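Local coordinates for protein beta-1,3-glucanosyltransferase (Rhizomucor miehei CAU432, PDB 4WTP) that belongs to glycosyl hydrolase family 17 and folds as a parallel barrel of alternating strands and helices, as is usual for that family, at residues A86-G91 with N119-N124; T66-T71 with R93-M98; E133-G138 with K171-V176. All blocks are in the same frame, centred on the assembly; numbering follows the deposited sequence. Where two conformers were deposited one is given.

Interaction 1: A86-G91 with N119-N124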
ATOM      1  N   ALA A  86      -5.643  -0.935 -17.008  1.00 19.82           N
ATOM      2  CA  ALA A  86      -4.407  -1.708 -17.179  1.00 20.04           C
ATOM      3  C   ALA A  86      -4.492  -3.068 -16.485  1.00 17.04           C
ATOM      4  O   ALA A  86      -4.196  -4.094 -17.091  1.00 19.80           O
ATOM      5  CB  ALA A  86      -3.232  -0.898 -16.678  1.00 19.83           C
ATOM      6  N   THR A  87      -4.934  -3.058 -15.208  1.00 17.15           N
ATOM      7  CA  THR A  87      -5.075  -4.312 -14.472  1.00 17.62           C
ATOM      8  C   THR A  87      -6.096  -5.236 -15.172  1.00 16.45           C
ATOM      9  O   THR A  87      -5.880  -6.436 -15.301  1.00 18.16           O
ATOM     10  CB  THR A  87      -5.440  -4.108 -12.979  1.00 17.16           C
ATOM     11  OG1 THR A  87      -6.574  -3.229 -12.846  1.00 17.12           O
ATOM     12  CG2 THR A  87      -4.231  -3.553 -12.204  1.00 16.89           C
ATOM     13  N   GLN A  88      -7.238  -4.661 -15.567  1.00 18.68           N
ATOM     14  CA  GLN A  88      -8.306  -5.486 -16.176  1.00 19.33           C
ATOM     15  C   GLN A  88      -7.846  -6.124 -17.488  1.00 19.22           C
ATOM     16  O   GLN A  88      -8.073  -7.312 -17.711  1.00 21.22           O
ATOM     17  CB  GLN A  88      -9.609  -4.711 -16.355  1.00 18.80           C
ATOM     18  CG  GLN A  88     -10.354  -4.472 -15.030  1.00 18.45           C
ATOM     19  CD  GLN A  88     -11.329  -3.296 -15.056  1.00 19.50           C
ATOM     20  OE1 GLN A  88     -11.779  -2.869 -16.121  1.00 22.47           O
ATOM     21  NE2 GLN A  88     -11.649  -2.756 -13.878  1.00 17.14           N
ATOM     22  N   ALA A  89      -7.113  -5.345 -18.272  1.00 20.85           N
ATOM     23  CA  ALA A  89      -6.492  -5.853 -19.503  1.00 21.35           C
ATOM     24  C   ALA A  89      -5.536  -7.030 -19.256  1.00 21.71           C
ATOM     25  O   ALA A  89      -5.421  -7.945 -20.082  1.00 23.66           O
ATOM     26  CB  ALA A  89      -5.781  -4.733 -20.240  1.00 23.27           C
ATOM     27  N   LEU A  90      -4.853  -7.003 -18.112  0.66 21.26           N
ATOM     28  CA  LEU A  90      -3.840  -8.018 -17.793  0.66 21.73           C
ATOM     29  C   LEU A  90      -4.368  -9.099 -16.880  0.66 19.67           C
ATOM     30  O   LEU A  90      -3.637 -10.034 -16.527  0.66 22.50           O
ATOM     31  CB  LEU A  90      -2.596  -7.365 -17.179  0.66 19.48           C
ATOM     32  CG  LEU A  90      -1.876  -6.371 -18.089  0.66 21.67           C
ATOM     33  CD1 LEU A  90      -0.656  -5.801 -17.387  0.66 18.84           C
ATOM     34  CD2 LEU A  90      -1.494  -7.045 -19.398  0.66 22.31           C
ATOM     35  N   GLY A  91      -5.646  -8.994 -16.511  1.00 20.21           N
ATOM     36  CA  GLY A  91      -6.260  -9.997 -15.646  1.00 21.35           C
ATOM     37  C   GLY A  91      -5.765  -9.877 -14.209  1.00 17.13           C
ATOM     38  O   GLY A  91      -5.739 -10.882 -13.472  1.00 18.71           O
ATOM     39  N   ASN A 119     -18.223   5.549 -14.213  1.00 12.52           N
ATOM     40  CA  ASN A 119     -17.480   5.548 -15.462  1.00 13.67           C
ATOM     41  C   ASN A 119     -16.653   4.290 -15.752  1.00 11.97           C
ATOM     42  O   ASN A 119     -16.170   4.124 -16.876  1.00 13.95           O
ATOM     43  CB  ASN A 119     -16.500   6.737 -15.517  1.00 15.54           C
ATOM     44  CG  ASN A 119     -17.164   8.102 -15.338  1.00 16.28           C
ATOM     45  OD1 ASN A 119     -18.334   8.297 -15.654  1.00 15.03           O
ATOM     46  ND2 ASN A 119     -16.372   9.080 -14.897  1.00 16.19           N
ATOM     47  N   ASN A 120     -16.462   3.461 -14.727  1.00 12.70           N
ATOM     48  CA  ASN A 120     -15.562   2.322 -14.773  1.00 12.97           C
ATOM     49  C   ASN A 120     -16.147   1.044 -14.252  1.00 12.97           C
ATOM     50  O   ASN A 120     -16.947   1.023 -13.312  1.00 13.97           O
ATOM     51  CB  ASN A 120     -14.295   2.630 -13.950  1.00 14.20           C
ATOM     52  CG  ASN A 120     -13.505   3.823 -14.480  1.00 15.37           C
ATOM     53  OD1 ASN A 120     -13.782   4.956 -14.107  1.00 17.27           O
ATOM     54  ND2 ASN A 120     -12.548   3.576 -15.364  1.00 18.43           N
ATOM     55  N   ASP A 121     -15.679  -0.048 -14.847  1.00 14.26           N
ATOM     56  CA  ASP A 121     -15.816  -1.358 -14.257  1.00 14.67           C
ATOM     57  C   ASP A 121     -14.967  -1.413 -12.967  1.00 14.78           C
ATOM     58  O   ASP A 121     -13.787  -1.029 -13.002  1.00 16.76           O
ATOM     59  CB  ASP A 121     -15.307  -2.369 -15.285  1.00 16.70           C
ATOM     60  CG  ASP A 121     -15.447  -3.800 -14.839  1.00 17.98           C
ATOM     61  OD1 ASP A 121     -16.019  -4.082 -13.779  1.00 18.46           O
ATOM     62  OD2 ASP A 121     -15.024  -4.671 -15.636  1.00 25.92           O
ATOM     63  N   VAL A 122     -15.552  -1.854 -11.863  1.00 13.94           N
ATOM     64  CA  VAL A 122     -14.793  -1.941 -10.588  1.00 14.50           C
ATOM     65  C   VAL A 122     -14.771  -3.377 -10.071  1.00 15.31           C
ATOM     66  O   VAL A 122     -14.554  -3.638  -8.867  1.00 16.38           O
ATOM     67  CB  VAL A 122     -15.329  -0.997  -9.481  1.00 15.35           C
ATOM     68  CG1 VAL A 122     -15.054   0.443  -9.864  1.00 15.78           C
ATOM     69  CG2 VAL A 122     -16.810  -1.236  -9.211  1.00 16.36           C
ATOM     70  N   SER A 123     -15.001  -4.324 -10.974  1.00 15.87           N
ATOM     71  CA  SER A 123     -15.169  -5.712 -10.543  1.00 16.11           C
ATOM     72  C   SER A 123     -13.890  -6.373 -10.039  1.00 16.51           C
ATOM     73  O   SER A 123     -13.961  -7.393  -9.363  1.00 17.16           O
ATOM     74  CB  SER A 123     -15.783  -6.528 -11.665  1.00 17.49           C
ATOM     75  OG  SER A 123     -14.916  -6.674 -12.774  1.00 20.33           O
ATOM     76  N   ASN A 124     -12.739  -5.784 -10.358  1.00 15.94           N
ATOM     77  CA  ASN A 124     -11.477  -6.393  -9.924  1.00 15.21           C
ATOM     78  C   ASN A 124     -10.875  -5.697  -8.722  1.00 15.02           C
ATOM     79  O   ASN A 124      -9.695  -5.897  -8.418  1.00 14.56           O
ATOM     80  CB  ASN A 124     -10.467  -6.469 -11.058  1.00 15.56           C
ATOM     81  CG  ASN A 124      -9.948  -5.101 -11.482  1.00 14.81           C
ATOM     82  OD1 ASN A 124     -10.660  -4.085 -11.464  1.00 16.09           O
ATOM     83  ND2 ASN A 124      -8.653  -5.078 -11.858  1.00 16.50           N
TER

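Interaction 2: T66-T71 with R93-M98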
ATOM      1  N   THR A  66       3.379 -11.085  -9.062  1.00 14.10           N
ATOM      2  CA  THR A  66       2.155 -10.777  -8.322  1.00 12.68           C
ATOM      3  C   THR A  66       1.007 -10.641  -9.320  1.00 12.77           C
ATOM      4  O   THR A  66       1.234 -10.415 -10.516  1.00 15.80           O
ATOM      5  CB  THR A  66       2.307  -9.434  -7.547  1.00 11.72           C
ATOM      6  OG1 THR A  66       1.208  -9.303  -6.665  1.00 11.31           O
ATOM      7  CG2 THR A  66       2.325  -8.223  -8.488  1.00 12.54           C
ATOM      8  N   ASN A  67      -0.221 -10.716  -8.833  1.00 13.02           N
ATOM      9  CA  ASN A  67      -1.360 -10.421  -9.675  1.00 13.30           C
ATOM     10  C   ASN A  67      -2.140  -9.219  -9.184  1.00 13.04           C
ATOM     11  O   ASN A  67      -3.272  -9.007  -9.632  1.00 15.60           O
ATOM     12  CB  ASN A  67      -2.325 -11.619  -9.779  1.00 15.20           C
ATOM     13  CG  ASN A  67      -3.129 -11.584 -11.056  1.00 19.00           C
ATOM     14  OD1 ASN A  67      -2.570 -11.379 -12.121  1.00 20.95           O
ATOM     15  ND2 ASN A  67      -4.443 -11.755 -10.946  1.00 20.77           N
ATOM     16  N   ARG A  68      -1.550  -8.387  -8.322  1.00 12.89           N
ATOM     17  CA  ARG A  68      -2.329  -7.324  -7.654  1.00 12.24           C
ATOM     18  C   ARG A  68      -1.473  -6.106  -7.372  1.00 10.79           C
ATOM     19  O   ARG A  68      -0.320  -6.244  -6.934  1.00 10.51           O
ATOM     20  CB  ARG A  68      -2.894  -7.873  -6.350  1.00 12.94           C
ATOM     21  CG  ARG A  68      -3.695  -6.895  -5.548  1.00 13.91           C
ATOM     22  CD  ARG A  68      -4.240  -7.548  -4.290  1.00 15.30           C
ATOM     23  NE  ARG A  68      -5.342  -8.481  -4.555  1.00 15.56           N
ATOM     24  CZ  ARG A  68      -5.261  -9.811  -4.459  1.00 15.26           C
ATOM     25  NH1 ARG A  68      -6.342 -10.552  -4.661  1.00 16.47           N
ATOM     26  NH2 ARG A  68      -4.101 -10.415  -4.204  1.00 15.22           N
ATOM     27  N   VAL A  69      -2.020  -4.916  -7.630  1.00 11.25           N
ATOM     28  CA  VAL A  69      -1.327  -3.662  -7.346  1.00 10.06           C
ATOM     29  C   VAL A  69      -2.191  -2.767  -6.482  1.00 10.34           C
ATOM     30  O   VAL A  69      -3.390  -3.033  -6.267  1.00 11.26           O
ATOM     31  CB  VAL A  69      -0.878  -2.903  -8.622  1.00 10.91           C
ATOM     32  CG1 VAL A  69       0.051  -3.757  -9.457  1.00 12.52           C
ATOM     33  CG2 VAL A  69      -2.109  -2.502  -9.425  1.00 13.30           C
ATOM     34  N   ARG A  70      -1.605  -1.706  -5.950  1.00 10.65           N
ATOM     35  CA  ARG A  70      -2.333  -0.751  -5.161  1.00 10.56           C
ATOM     36  C   ARG A  70      -1.928   0.654  -5.549  1.00 11.51           C
ATOM     37  O   ARG A  70      -0.730   0.941  -5.652  1.00 12.76           O
ATOM     38  CB  ARG A  70      -2.088  -0.954  -3.657  1.00  9.77           C
ATOM     39  CG  ARG A  70      -2.745   0.053  -2.706  1.00 10.29           C
ATOM     40  CD  ARG A  70      -1.910   1.332  -2.529  1.00 11.89           C
ATOM     41  NE  ARG A  70      -2.461   2.210  -1.504  1.00 13.64           N
ATOM     42  CZ  ARG A  70      -2.152   2.140  -0.213  1.00 13.65           C
ATOM     43  NH1 ARG A  70      -2.702   2.996   0.649  1.00 16.30           N
ATOM     44  NH2 ARG A  70      -1.297   1.221   0.230  1.00 13.66           N
ATOM     45  N   THR A  71      -2.924   1.511  -5.758  1.00 12.01           N
ATOM     46  CA  THR A  71      -2.713   2.947  -6.022  1.00 13.40           C
ATOM     47  C   THR A  71      -3.081   3.776  -4.817  1.00 12.59           C
ATOM     48  O   THR A  71      -3.905   3.372  -4.014  1.00 12.48           O
ATOM     49  CB  THR A  71      -3.519   3.394  -7.269  1.00 14.59           C
ATOM     50  OG1 THR A  71      -4.868   2.911  -7.165  1.00 13.97           O
ATOM     51  CG2 THR A  71      -2.890   2.807  -8.516  1.00 16.28           C
ATOM     52  N   ARG A  93      -5.635  -7.770 -10.274  1.00 16.23           N
ATOM     53  CA  ARG A  93      -6.558  -7.182  -9.296  1.00 14.39           C
ATOM     54  C   ARG A  93      -5.974  -5.881  -8.730  1.00 11.65           C
ATOM     55  O   ARG A  93      -4.776  -5.602  -8.949  1.00 12.55           O
ATOM     56  CB  ARG A  93      -6.802  -8.144  -8.135  1.00 17.40           C
ATOM     57  CG  ARG A  93      -6.970  -9.606  -8.506  1.00 20.51           C
ATOM     58  CD  ARG A  93      -8.380  -9.895  -8.920  1.00 21.61           C
ATOM     59  NE  ARG A  93      -9.364  -9.498  -7.909  1.00 19.11           N
ATOM     60  CZ  ARG A  93     -10.681  -9.508  -8.134  1.00 19.25           C
ATOM     61  NH1 ARG A  93     -11.158  -9.861  -9.323  1.00 22.21           N
ATOM     62  NH2 ARG A  93     -11.514  -9.147  -7.170  1.00 19.23           N
ATOM     63  N   ILE A  94      -6.765  -5.126  -7.970  1.00 11.74           N
ATOM     64  CA  ILE A  94      -6.318  -3.815  -7.489  1.00 11.53           C
ATOM     65  C   ILE A  94      -6.937  -3.428  -6.152  1.00 11.13           C
ATOM     66  O   ILE A  94      -8.120  -3.682  -5.909  1.00 12.30           O
ATOM     67  CB  ILE A  94      -6.567  -2.708  -8.558  1.00 13.41           C
ATOM     68  CG1 ILE A  94      -5.860  -1.413  -8.195  1.00 12.69           C
ATOM     69  CG2 ILE A  94      -8.050  -2.499  -8.862  1.00 14.47           C
ATOM     70  CD1 ILE A  94      -5.748  -0.430  -9.364  1.00 14.51           C
ATOM     71  N   TYR A  95      -6.166  -2.758  -5.291  1.00 10.76           N
ATOM     72  CA  TYR A  95      -6.717  -2.007  -4.153  1.00 10.74           C
ATOM     73  C   TYR A  95      -6.657  -0.550  -4.563  1.00 10.83           C
ATOM     74  O   TYR A  95      -5.598  -0.048  -4.980  1.00 11.95           O
ATOM     75  CB  TYR A  95      -5.855  -2.168  -2.891  1.00 11.35           C
ATOM     76  CG  TYR A  95      -6.153  -3.403  -2.075  1.00 11.25           C
ATOM     77  CD1 TYR A  95      -5.790  -4.680  -2.518  1.00 13.68           C
ATOM     78  CD2 TYR A  95      -6.770  -3.282  -0.830  1.00 13.55           C
ATOM     79  CE1 TYR A  95      -6.062  -5.814  -1.737  1.00 13.38           C
ATOM     80  CE2 TYR A  95      -7.034  -4.381  -0.053  1.00 15.61           C
ATOM     81  CZ  TYR A  95      -6.717  -5.634  -0.524  1.00 13.01           C
ATOM     82  OH  TYR A  95      -6.957  -6.732   0.270  1.00 14.50           O
ATOM     83  N   LEU A  96      -7.788   0.144  -4.464  1.00 12.23           N
ATOM     84  CA  LEU A  96      -7.824   1.576  -4.751  1.00 12.32           C
ATOM     85  C   LEU A  96      -7.711   2.389  -3.472  1.00 12.25           C
ATOM     86  O   LEU A  96      -8.527   2.279  -2.558  1.00 14.55           O
ATOM     87  CB  LEU A  96      -9.152   1.925  -5.429  1.00 13.08           C
ATOM     88  CG  LEU A  96      -9.436   1.361  -6.813  1.00 14.34           C
ATOM     89  CD1 LEU A  96     -10.806   1.804  -7.337  1.00 14.15           C
ATOM     90  CD2 LEU A  96      -8.357   1.814  -7.778  1.00 16.09           C
ATOM     91  N   GLY A  97      -6.684   3.239  -3.402  1.00 12.89           N
ATOM     92  CA  GLY A  97      -6.510   4.135  -2.267  1.00 14.33           C
ATOM     93  C   GLY A  97      -7.123   5.486  -2.582  1.00 13.50           C
ATOM     94  O   GLY A  97      -7.041   5.960  -3.739  1.00 15.10           O
ATOM     95  N   MET A  98      -7.724   6.080  -1.556  1.00 14.00           N
ATOM     96  CA  MET A  98      -8.160   7.471  -1.565  1.00 15.80           C
ATOM     97  C   MET A  98      -7.134   8.268  -0.797  1.00 17.25           C
ATOM     98  O   MET A  98      -6.703   7.857   0.291  1.00 17.75           O
ATOM     99  CB  MET A  98      -9.516   7.624  -0.864  1.00 15.82           C
ATOM    100  CG  MET A  98     -10.638   6.765  -1.452  1.00 16.54           C
ATOM    101  SD  MET A  98     -12.250   6.913  -0.612  1.00 16.23           S
ATOM    102  CE  MET A  98     -12.797   8.538  -1.220  1.00 17.42           C
TER
HETATM  103  O   HOH W   1      -6.437   4.819  -6.237  1.00 15.53           O

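Interaction 3: E133-G138 with K171-V176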
ATOM      1  N   GLU A 133      -2.597   7.169   6.800  1.00 12.15           N
ATOM      2  CA  GLU A 133      -1.961   7.997   7.840  1.00 12.58           C
ATOM      3  C   GLU A 133      -2.690   9.309   8.104  1.00 13.21           C
ATOM      4  O   GLU A 133      -2.071  10.294   8.525  1.00 13.64           O
ATOM      5  CB  GLU A 133      -0.457   8.171   7.609  1.00 13.88           C
ATOM      6  CG  GLU A 133       0.228   6.840   7.904  1.00 14.89           C
ATOM      7  CD  GLU A 133       1.694   6.813   7.564  1.00 17.10           C
ATOM      8  OE1 GLU A 133       2.346   7.872   7.638  1.00 19.89           O
ATOM      9  OE2 GLU A 133       2.220   5.716   7.251  1.00 17.57           O
ATOM     10  N   VAL A 134      -4.007   9.303   7.923  1.00 13.09           N
ATOM     11  CA  VAL A 134      -4.820  10.495   8.213  1.00 13.60           C
ATOM     12  C   VAL A 134      -4.715  10.915   9.685  1.00 14.85           C
ATOM     13  O   VAL A 134      -4.555  12.104   9.985  1.00 15.02           O
ATOM     14  CB  VAL A 134      -6.287  10.267   7.818  1.00 14.12           C
ATOM     15  CG1 VAL A 134      -7.187  11.412   8.293  1.00 15.05           C
ATOM     16  CG2 VAL A 134      -6.379  10.083   6.310  1.00 15.53           C
ATOM     17  N   LEU A 135      -4.828   9.940  10.591  1.00 14.84           N
ATOM     18  CA  LEU A 135      -4.718  10.217  12.015  1.00 15.04           C
ATOM     19  C   LEU A 135      -3.267  10.411  12.467  1.00 14.67           C
ATOM     20  O   LEU A 135      -2.994  11.276  13.307  1.00 17.08           O
ATOM     21  CB  LEU A 135      -5.416   9.145  12.835  1.00 15.44           C
ATOM     22  CG  LEU A 135      -6.919   9.014  12.597  1.00 16.21           C
ATOM     23  CD1 LEU A 135      -7.469   7.937  13.520  1.00 16.97           C
ATOM     24  CD2 LEU A 135      -7.663  10.330  12.840  1.00 16.61           C
ATOM     25  N   TYR A 136      -2.325   9.670  11.880  1.00 14.33           N
ATOM     26  CA  TYR A 136      -0.907   9.956  12.173  1.00 14.04           C
ATOM     27  C   TYR A 136      -0.570  11.428  11.884  1.00 16.17           C
ATOM     28  O   TYR A 136       0.086  12.094  12.699  1.00 16.93           O
ATOM     29  CB  TYR A 136       0.019   9.030  11.382  1.00 14.77           C
ATOM     30  CG  TYR A 136       1.458   9.477  11.450  1.00 16.52           C
ATOM     31  CD1 TYR A 136       2.242   9.218  12.577  1.00 17.76           C
ATOM     32  CD2 TYR A 136       2.011  10.217  10.410  1.00 17.32           C
ATOM     33  CE1 TYR A 136       3.556   9.652  12.650  1.00 21.96           C
ATOM     34  CE2 TYR A 136       3.325  10.671  10.473  1.00 20.48           C
ATOM     35  CZ  TYR A 136       4.085  10.373  11.596  1.00 20.34           C
ATOM     36  OH  TYR A 136       5.382  10.795  11.686  1.00 25.97           O
ATOM     37  N   ARG A 137      -1.031  11.937  10.741  1.00 15.07           N
ATOM     38  CA  ARG A 137      -0.759  13.329  10.334  1.00 16.12           C
ATOM     39  C   ARG A 137      -1.598  14.368  11.044  1.00 17.13           C
ATOM     40  O   ARG A 137      -1.314  15.587  10.956  1.00 17.86           O
ATOM     41  CB  ARG A 137      -0.928  13.531   8.821  1.00 15.57           C
ATOM     42  CG  ARG A 137       0.170  12.903   7.993  1.00 16.32           C
ATOM     43  CD  ARG A 137       0.115  13.328   6.526  1.00 15.56           C
ATOM     44  NE  ARG A 137      -1.211  13.030   5.986  1.00 16.42           N
ATOM     45  CZ  ARG A 137      -1.519  11.866   5.430  1.00 15.68           C
ATOM     46  NH1 ARG A 137      -0.579  10.930   5.299  1.00 15.87           N
ATOM     47  NH2 ARG A 137      -2.761  11.643   4.999  1.00 16.35           N
ATOM     48  N   GLY A 138      -2.645  13.928  11.727  1.00 16.42           N
ATOM     49  CA  GLY A 138      -3.536  14.893  12.401  1.00 18.00           C
ATOM     50  C   GLY A 138      -4.394  15.679  11.426  1.00 17.30           C
ATOM     51  O   GLY A 138      -4.721  16.815  11.690  1.00 19.06           O
ATOM     52  N   LYS A 171      -2.623   4.001  15.723  1.00 13.86           N
ATOM     53  CA  LYS A 171      -3.674   4.947  15.300  1.00 15.14           C
ATOM     54  C   LYS A 171      -4.922   4.257  14.718  1.00 16.15           C
ATOM     55  O   LYS A 171      -5.404   4.582  13.632  1.00 16.73           O
ATOM     56  CB  LYS A 171      -3.115   5.909  14.269  1.00 16.21           C
ATOM     57  CG  LYS A 171      -2.203   6.969  14.838  1.00 16.89           C
ATOM     58  CD  LYS A 171      -2.918   7.836  15.859  1.00 18.29           C
ATOM     59  CE  LYS A 171      -2.032   9.006  16.208  1.00 20.94           C
ATOM     60  NZ  LYS A 171      -2.714   9.905  17.172  1.00 25.25           N
ATOM     61  N   PHE A 172      -5.444   3.311  15.471  1.00 15.97           N
ATOM     62  CA  PHE A 172      -6.701   2.647  15.118  1.00 14.41           C
ATOM     63  C   PHE A 172      -7.710   2.775  16.279  1.00 14.36           C
ATOM     64  O   PHE A 172      -7.984   1.811  16.978  1.00 14.14           O
ATOM     65  CB  PHE A 172      -6.456   1.198  14.732  1.00 13.72           C
ATOM     66  CG  PHE A 172      -5.891   1.051  13.344  1.00 13.07           C
ATOM     67  CD1 PHE A 172      -6.750   1.061  12.240  1.00 13.10           C
ATOM     68  CD2 PHE A 172      -4.507   0.927  13.129  1.00 12.75           C
ATOM     69  CE1 PHE A 172      -6.243   0.928  10.941  1.00 12.53           C
ATOM     70  CE2 PHE A 172      -4.008   0.796  11.836  1.00 13.88           C
ATOM     71  CZ  PHE A 172      -4.870   0.817  10.759  1.00 13.76           C
ATOM     72  N   PRO A 173      -8.256   3.980  16.500  1.00 13.85           N
ATOM     73  CA  PRO A 173      -9.212   4.186  17.597  1.00 14.17           C
ATOM     74  C   PRO A 173     -10.528   3.482  17.283  1.00 13.29           C
ATOM     75  O   PRO A 173     -10.909   3.321  16.111  1.00 12.97           O
ATOM     76  CB  PRO A 173      -9.400   5.697  17.604  1.00 15.39           C
ATOM     77  CG  PRO A 173      -9.148   6.090  16.172  1.00 14.03           C
ATOM     78  CD  PRO A 173      -8.010   5.218  15.737  1.00 15.23           C
ATOM     79  N   GLU A 174     -11.241   3.136  18.347  1.00 14.08           N
ATOM     80  CA  GLU A 174     -12.422   2.329  18.260  1.00 13.79           C
ATOM     81  C   GLU A 174     -13.483   2.927  17.346  1.00 13.59           C
ATOM     82  O   GLU A 174     -14.127   2.200  16.604  1.00 13.65           O
ATOM     83  CB  GLU A 174     -12.978   2.097  19.674  1.00 16.33           C
ATOM     84  CG  GLU A 174     -14.110   1.110  19.711  1.00 18.08           C
ATOM     85  CD  GLU A 174     -14.614   0.837  21.117  1.00 23.93           C
ATOM     86  OE1 GLU A 174     -14.177   1.495  22.089  1.00 27.63           O
ATOM     87  OE2 GLU A 174     -15.485  -0.044  21.229  1.00 24.19           O
ATOM     88  N   VAL A 175     -13.683   4.244  17.412  0.58 13.89           N
ATOM     89  CA  VAL A 175     -14.748   4.863  16.622  0.58 14.61           C
ATOM     90  C   VAL A 175     -14.508   4.689  15.128  0.58 13.58           C
ATOM     91  O   VAL A 175     -15.455   4.581  14.351  0.58 14.87           O
ATOM     92  CB  VAL A 175     -14.968   6.346  16.958  0.58 16.34           C
ATOM     93  CG1 VAL A 175     -15.618   6.479  18.325  0.58 17.34           C
ATOM     94  CG2 VAL A 175     -13.675   7.154  16.871  0.58 13.99           C
ATOM     95  N   VAL A 176     -13.235   4.675  14.721  1.00 13.12           N
ATOM     96  CA  VAL A 176     -12.875   4.418  13.325  1.00 13.11           C
ATOM     97  C   VAL A 176     -13.029   2.940  12.969  1.00 11.84           C
ATOM     98  O   VAL A 176     -13.664   2.583  11.970  1.00 12.36           O
ATOM     99  CB  VAL A 176     -11.439   4.911  13.021  1.00 13.19           C
ATOM    100  CG1 VAL A 176     -10.970   4.447  11.649  1.00 15.63           C
ATOM    101  CG2 VAL A 176     -11.374   6.437  13.099  1.00 14.54           C
TER

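Interaction 1: A86-G91 with N119-N124
Gln-88 stretches from the last turn of its helix to the 119-124 loop, and its side-chain amide nitrogen makes two hydrogen bonds there. NE2 donates to Asn-124 OD1 at 2.9 Å in an almost straight line (172°), and to the backbone carbonyl Asp-121 O, also at 2.9 Å from NE2, along a more bent path. Both acceptors lie close to the plane of the glutamine amide, which fixes its rotation, yet each carbonyl is approached from above its own plane. The two amides stand 75° apart. Asn-124 thereby works in both directions: while OD1 accepts, ND2 donates to Thr-87 OG1 at 3.0 Å, with the hydroxyl lying in the asparagine amide plane. A chi1 of 69° places CG of Asn-124 between its backbone N and carbonyl carbon and turns the amide towards the helix.

Behind this first shell, Asp-121 shapes the loop by an Asx turn. Its OD1 accepts from Ser-123 N and Ser-123 OG on one face of the carboxylate. On the helix side, Thr-87 OG1 is held by Ala-83 O, and Gly-91, with positive phi, forms a Schellman motif after the last turn.

Helix 79-90 is thus joined to the loop leading from helix 104-119 into strand 125-132. Asn-124 also bonds to Met-92 O through ND2 and to Ile-94 of strand 93-98 through its backbone, while Phe-59 of helix 52-62 packs on Thr-87.

Interaction 2: T66-T71 with R93-M98
Arg-68 and Tyr-95 meet at an edge: the arginine CD lies in the plane of the phenol ring, 3.6 Å from Tyr-95 CE1, while the guanidinium and the ring are turned 75° apart. Extended as far as CD, with CG opposite the backbone N (chi1 179°), the Arg-68 chain then bends at chi3 and brings NE to 3.9 Å from Arg-93 CB. The two arginines gather round one anion, since each forms a salt bridge with Asp-126 of the next strand; Arg-68 also donates through NH2 to Tyr-38 O and makes a cation-pi contact with that tyrosine. Arg-70 runs at about a right angle to Tyr-95, its CG 3.8 Å from the tyrosine CB, and its NH2 reaches Asn-41. The phenol OH bonds to Tyr-38 and Lys-220.

The other face is mostly apolar. Val-69 CG2 packs obliquely on Ile-94 CG1 at 4.1 Å, and Thr-71 lies alongside Leu-96, both pointing the same way. A water accepts from Thr-71 OG1 at 2.6 Å and donates to Gly-97 O, linking the strand ends.

The backbones run parallel and in register. Val-69 N donates to Arg-93 O and Val-69 O accepts from Tyr-95 N, the alternation expected of parallel strands. Helix 79-90 covers the Val-69 and Ile-94 face, completing a beta-alpha-beta crossover, the unit from which (beta/alpha)8 barrels are built; the polar face of Arg-68, Arg-70 and Tyr-95 looks into the barrel.

Interaction 3: E133-G138 with K171-V176
Leu-135 reaches across to Pro-173 and lays its CD1 methyl against the pyrrolidine carbons, 3.5 Å from Pro-173 CD and 3.6 Å from Pro-173 CG. The contact belongs to the (beta/alpha)8 barrel at the end where the strands finish: the 133-138 turn follows strand 125-132, whereas the segment 171-176 comes after strand 163-167 and enters the short helix 174-177. Two neighbouring loops are joined here mainly through aliphatic carbon, with no hydrogen bond between the segments.

An extended leucine chain, with chi2 at -178°, carries CD1 forward to the proline and also to Val-176 CG2, at the looser distance of 4.2 Å. Pro-173 occupies the N-cap position, so the leucine leans on the very start of the helix. Helix 142-156 supplies Leu-145 beside Leu-135 and Ile-149 beside Val-176, which makes the patch continuous with the packing between helix and loop.

Lys-171 takes a different route. Bent at chi2 (-60°), its chain passes alongside the base of the leucine and the following peptide: CD lies 4.1 Å from Leu-135 CB, CG 4.0 Å from Tyr-136 N, and CE 3.8 Å from Leu-135 O. The methylenes, rather than the ammonium group, therefore make the principal packing.

Several bonds hold the turn that presents Leu-135. Asp-167, at the end of strand 163-167, accepts weak hydrogen bonds from the backbone N of Leu-135 and of Tyr-136. Leu-135 O in turn accepts from Gly-138 N. Arg-137 forms a salt bridge with Asp-139 and donates to Ser-132 O, and one face of its guanidinium receives a backbone oxygen: Glu-133 O sits 3.5 Å above the centre of the guanidinium plane.

In the fold
Along the chain, interactions 1 and 2 interlock, their segments alternating in sequence, and interaction 3 follows once both have closed. The first two have centres 11 Å apart and touch directly, through Gly-91 O with Asn-67 ND2 and Asn-124 O with Ile-94 N; interaction 2 pairs the two strands of the beta-alpha-beta unit whose helix, 79-90, supplies one side of interaction 1. Interaction 3 lies about 22 Å from interaction 2 and 30 Å from interaction 1, centre to centre. Interaction 1 lies at the end where strands begin, interaction 2 belongs to the barrel wall, and interaction 3 joins loops where strands finish, the end at which barrel enzymes generally carry their active site.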